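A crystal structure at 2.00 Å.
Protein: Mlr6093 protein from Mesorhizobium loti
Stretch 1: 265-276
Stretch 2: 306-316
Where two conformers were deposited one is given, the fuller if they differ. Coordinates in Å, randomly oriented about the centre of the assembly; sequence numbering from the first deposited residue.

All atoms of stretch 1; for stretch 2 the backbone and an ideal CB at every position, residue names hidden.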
# COMPACT_ATOMS: atom_id res chain seq x y z
N PRO A 265 -0.48 -19.77 -9.13
CA PRO A 265 -0.84 -18.96 -7.97
C PRO A 265 0.03 -19.25 -6.75
O PRO A 265 0.53 -20.35 -6.59
CB PRO A 265 -2.30 -19.36 -7.69
CG PRO A 265 -2.40 -20.73 -8.19
CD PRO A 265 -1.51 -20.80 -9.40
N GLY A 266 0.22 -18.24 -5.90
CA GLY A 266 1.02 -18.38 -4.67
C GLY A 266 1.28 -17.04 -4.01
O GLY A 266 0.68 -16.03 -4.39
N ILE A 267 2.21 -17.01 -3.05
CA ILE A 267 2.62 -15.74 -2.43
C ILE A 267 3.85 -15.23 -3.17
O ILE A 267 4.89 -15.89 -3.19
CB ILE A 267 2.97 -15.87 -0.94
CG1 ILE A 267 1.78 -16.35 -0.14
CG2 ILE A 267 3.39 -14.52 -0.34
CD1 ILE A 267 2.19 -16.86 1.23
N PHE A 268 3.73 -14.07 -3.82
CA PHE A 268 4.84 -13.48 -4.52
C PHE A 268 5.67 -12.75 -3.48
O PHE A 268 5.11 -12.04 -2.66
CB PHE A 268 4.38 -12.47 -5.58
CG PHE A 268 5.51 -11.74 -6.23
CD1 PHE A 268 6.37 -12.41 -7.09
CD2 PHE A 268 5.74 -10.38 -5.97
CE1 PHE A 268 7.42 -11.76 -7.70
CE2 PHE A 268 6.78 -9.71 -6.58
CZ PHE A 268 7.63 -10.40 -7.45
N GLU A 269 6.98 -12.92 -3.54
CA GLU A 269 7.91 -12.24 -2.67
C GLU A 269 8.88 -11.47 -3.56
O GLU A 269 9.65 -12.12 -4.27
CB GLU A 269 8.69 -13.24 -1.82
CG GLU A 269 9.79 -12.57 -1.00
CD GLU A 269 10.65 -13.52 -0.27
OE1 GLU A 269 10.42 -14.74 -0.29
OE2 GLU A 269 11.61 -13.04 0.34
N PRO A 270 8.89 -10.12 -3.51
CA PRO A 270 9.87 -9.42 -4.31
C PRO A 270 11.32 -9.68 -3.81
O PRO A 270 11.55 -9.86 -2.62
CB PRO A 270 9.49 -7.95 -4.13
CG PRO A 270 8.78 -7.89 -2.84
CD PRO A 270 8.05 -9.19 -2.73
N ARG A 271 12.25 -9.74 -4.74
CA ARG A 271 13.68 -9.94 -4.46
C ARG A 271 14.55 -8.80 -5.08
O ARG A 271 15.74 -8.95 -5.25
CB ARG A 271 14.08 -11.34 -4.91
CG ARG A 271 13.55 -12.48 -4.03
CD ARG A 271 14.43 -12.62 -2.76
NE ARG A 271 13.96 -13.62 -1.80
CZ ARG A 271 14.18 -14.94 -1.86
NH1 ARG A 271 14.84 -15.52 -2.86
NH2 ARG A 271 13.69 -15.72 -0.89
N CYS A 272 13.95 -7.65 -5.37
CA CYS A 272 14.65 -6.49 -5.90
C CYS A 272 13.77 -5.27 -5.69
O CYS A 272 12.56 -5.40 -5.43
CB CYS A 272 15.03 -6.68 -7.38
SG CYS A 272 13.61 -6.86 -8.43
N SER A 273 14.37 -4.09 -5.76
CA SER A 273 13.69 -2.82 -5.53
C SER A 273 13.62 -1.99 -6.78
O SER A 273 14.39 -2.20 -7.70
CB SER A 273 14.45 -2.03 -4.47
OG SER A 273 14.38 -2.69 -3.22
N VAL A 274 12.70 -1.01 -6.80
CA VAL A 274 12.58 -0.10 -7.95
C VAL A 274 13.94 0.60 -8.14
O VAL A 274 14.60 0.90 -7.18
CB VAL A 274 11.42 0.90 -7.78
CG1 VAL A 274 11.52 2.03 -8.78
CG2 VAL A 274 10.07 0.15 -7.90
N MSE A 275 14.35 0.73 -9.40
CA MSE A 275 15.64 1.32 -9.84
C MSE A 275 16.84 0.38 -9.82
O MSE A 275 17.90 0.75 -10.33
CB MSE A 275 16.00 2.66 -9.15
CG MSE A 275 14.89 3.73 -9.22
SE MSE A 275 14.26 4.11 -11.04
CE MSE A 275 15.92 4.81 -11.80
N ASP A 276 16.70 -0.84 -9.28
CA ASP A 276 17.80 -1.79 -9.31
C ASP A 276 18.06 -2.17 -10.75
O ASP A 276 17.12 -2.34 -11.53
CB ASP A 276 17.48 -3.10 -8.57
CG ASP A 276 17.52 -2.97 -7.05
OD1 ASP A 276 17.87 -1.90 -6.48
OD2 ASP A 276 17.17 -3.99 -6.43
N UNK A 306 18.36 -5.36 -17.37
CA UNK A 306 17.36 -4.32 -17.35
C UNK A 306 17.29 -3.64 -15.99
O UNK A 306 18.01 -4.04 -15.05
CB UNK A 306 15.99 -4.90 -17.73
N UNK A 307 16.47 -2.58 -15.90
CA UNK A 307 16.22 -1.84 -14.67
C UNK A 307 14.85 -2.18 -14.16
O UNK A 307 13.94 -2.40 -14.95
CB UNK A 307 16.35 -0.33 -14.89
N UNK A 308 14.69 -2.26 -12.85
CA UNK A 308 13.38 -2.50 -12.25
C UNK A 308 12.59 -1.21 -12.26
O UNK A 308 12.94 -0.26 -11.58
CB UNK A 308 13.51 -3.04 -10.83
N UNK A 309 11.53 -1.18 -13.06
CA UNK A 309 10.67 -0.02 -13.15
C UNK A 309 9.57 -0.15 -12.12
O UNK A 309 9.29 0.79 -11.43
CB UNK A 309 10.09 0.13 -14.56
N UNK A 310 8.95 -1.34 -12.04
CA UNK A 310 7.90 -1.59 -11.09
C UNK A 310 7.96 -3.03 -10.61
O UNK A 310 8.37 -3.91 -11.37
CB UNK A 310 6.53 -1.28 -11.70
N UNK A 311 7.57 -3.25 -9.36
CA UNK A 311 7.56 -4.59 -8.77
C UNK A 311 6.48 -4.66 -7.69
O UNK A 311 6.27 -3.69 -6.97
CB UNK A 311 8.93 -4.94 -8.19
N UNK A 312 5.76 -5.79 -7.64
CA UNK A 312 4.69 -6.00 -6.65
C UNK A 312 5.24 -6.13 -5.26
O UNK A 312 6.38 -6.58 -5.08
CB UNK A 312 3.87 -7.25 -6.99
N UNK A 313 4.40 -5.78 -4.29
CA UNK A 313 4.69 -5.97 -2.87
C UNK A 313 4.39 -7.43 -2.60
O UNK A 313 3.74 -8.09 -3.42
CB UNK A 313 3.88 -5.04 -1.97
N UNK A 314 4.87 -7.94 -1.48
CA UNK A 314 4.58 -9.32 -1.08
C UNK A 314 3.05 -9.48 -0.96
O UNK A 314 2.39 -8.75 -0.19
CB UNK A 314 5.28 -9.67 0.24
N UNK A 315 2.49 -10.37 -1.78
CA UNK A 315 1.04 -10.52 -1.85
C UNK A 315 0.69 -11.84 -2.51
O UNK A 315 1.54 -12.42 -3.17
CB UNK A 315 0.41 -9.36 -2.61
N UNK A 316 -0.57 -12.23 -2.38
CA UNK A 316 -1.08 -13.42 -3.07
C UNK A 316 -1.34 -13.08 -4.55
O UNK A 316 -1.95 -12.07 -4.84
CB UNK A 316 -2.36 -13.93 -2.40

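Two pairs of backbone hydrogen bonds fix the frame before any side chain is considered: Phe268 N to the O of position 315 (2.8 Å) with the N of 315 back to Phe268 O (3.2 Å), and Met275 N to the O of position 308 (2.8 Å) with the N of 308 to Asp276 O (2.8 Å). Main-chain bonds leave the side chains open, except that the NH given by 308 and by 315 rules out proline there.

Position 306 has extended angles (-162/174) and a CB with no atom of stretch 1 within 5.5 Å. Stretch 1 leaves the choice open; the residue is Ser306.

At 307, CA-to-CB points sideways, and the ideal CB lies 4.0 Å from Asp276 O. A small or beta-branched residue would fit beside the turn. Thr307 is found, chi1 m, with CG2 3.8 Å from Met275 O.

Position 308 points toward stretch 1, its ideal CB 3.4 Å from Ser273 O and 3.7 Å from Asp276 O. The Ser273 to Asp276 type II turn crowds the CB, while Cys272 SG offers an apolar surface farther out. A compact aliphatic such as Val, Ile or Ala suits this. Val308, chi1 t, places CG2 3.5 Å from Cys272 SG and 4.1 Å from Asp276 CB.

Positions 309 and 310 both point away, so small, polar or large side chains are all compatible with stretch 1. At 309 the backbone leaves the extended region (-90/-46), an irregularity in the strand; Phe309 meets Val274 through its backbone, O to CG1 at 3.7 Å. At 310 the ideal CB is 5.4 Å from Val274 CG2, and Ala310 occupies it.

Position 311 points toward stretch 1 again. Its CB has room, 5.1 Å from Pro270 CB and 5.2 Å from Val274 CG2, with Cys272 and the Phe268 ring also within reach of a longer chain. Leu, Ile or Met would use that apolar space. Ile311, with chi1 and chi2 both t, extends CD1 to 3.4 Å from Cys272 SG and 3.7 Å from Pro270 CB; CG1 approaches the edge of the Phe268 ring, 4.1 Å from CE2.

At 312 the ideal CB is 3.8 Å from Phe268 CD2, so a methylene is welcome there, but nothing charged is on offer. Many unbranched chains would do. Arg312 packs its CB 3.7 Å from Phe268 CD2 and leads its end away.

Position 313 points away, and stretch 1 would accept small or large, polar or apolar: Ser313.

At 314 the ideal CB sits 3.7 Å from Phe268 O and 4.1 Å from Pro270 CD, favouring a small residue. Ala314 packs its CB 4.1 Å from Pro270 CD.

Position 315 forms an antiparallel bridge with Phe268, and the two side chains share a sheet face. With its ideal CB 5.4 Å from Phe268 O, many residues fit; selenomethionine Met315 is present.

Position 316 pairs with Ile267 on the other face. An aliphatic or aromatic chain could cover Ile267, and Tyr316 does, CE1 to Ile267 CG1 at 3.3 Å.

Stretch 2 (306-316) STVFAIRSAMY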
# COMPACT_ATOMS: atom_id res chain seq x y z
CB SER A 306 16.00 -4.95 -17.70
OG SER A 306 15.86 -6.20 -17.04
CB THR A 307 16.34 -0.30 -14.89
OG1 THR A 307 17.67 -0.01 -15.34
CG2 THR A 307 16.10 0.48 -13.61
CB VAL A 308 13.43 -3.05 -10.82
CG1 VAL A 308 11.98 -3.23 -10.28
CG2 VAL A 308 14.22 -4.37 -10.76
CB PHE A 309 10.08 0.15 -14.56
CG PHE A 309 8.94 1.15 -14.60
CD1 PHE A 309 9.21 2.51 -14.60
CD2 PHE A 309 7.61 0.72 -14.60
CE1 PHE A 309 8.18 3.41 -14.63
CE2 PHE A 309 6.57 1.65 -14.60
CZ PHE A 309 6.87 3.00 -14.63
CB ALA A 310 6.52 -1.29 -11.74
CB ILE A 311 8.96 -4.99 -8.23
CG1 ILE A 311 8.98 -6.51 -7.89
CG2 ILE A 311 9.40 -4.07 -7.06
CD1 ILE A 311 10.29 -7.07 -7.61
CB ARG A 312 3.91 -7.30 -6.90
CG ARG A 312 2.90 -7.26 -7.98
CD ARG A 312 1.93 -8.46 -7.83
NE ARG A 312 1.08 -8.65 -9.00
CZ ARG A 312 0.05 -7.86 -9.36
NH1 ARG A 312 -0.29 -6.78 -8.66
NH2 ARG A 312 -0.62 -8.15 -10.47
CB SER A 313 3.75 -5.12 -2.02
OG SER A 313 3.87 -3.75 -2.40
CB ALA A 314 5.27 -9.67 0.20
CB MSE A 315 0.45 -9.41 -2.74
CG MSE A 315 0.86 -9.53 -4.25
SE MSE A 315 0.11 -8.21 -5.45
CE MSE A 315 -1.79 -8.37 -4.93
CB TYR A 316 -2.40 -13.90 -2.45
CG TYR A 316 -2.31 -14.39 -1.02
CD1 TYR A 316 -1.53 -15.49 -0.70
CD2 TYR A 316 -3.04 -13.78 0.00
CE1 TYR A 316 -1.46 -15.95 0.59
CE2 TYR A 316 -2.97 -14.24 1.29
CZ TYR A 316 -2.19 -15.31 1.58
OH TYR A 316 -2.13 -15.75 2.86
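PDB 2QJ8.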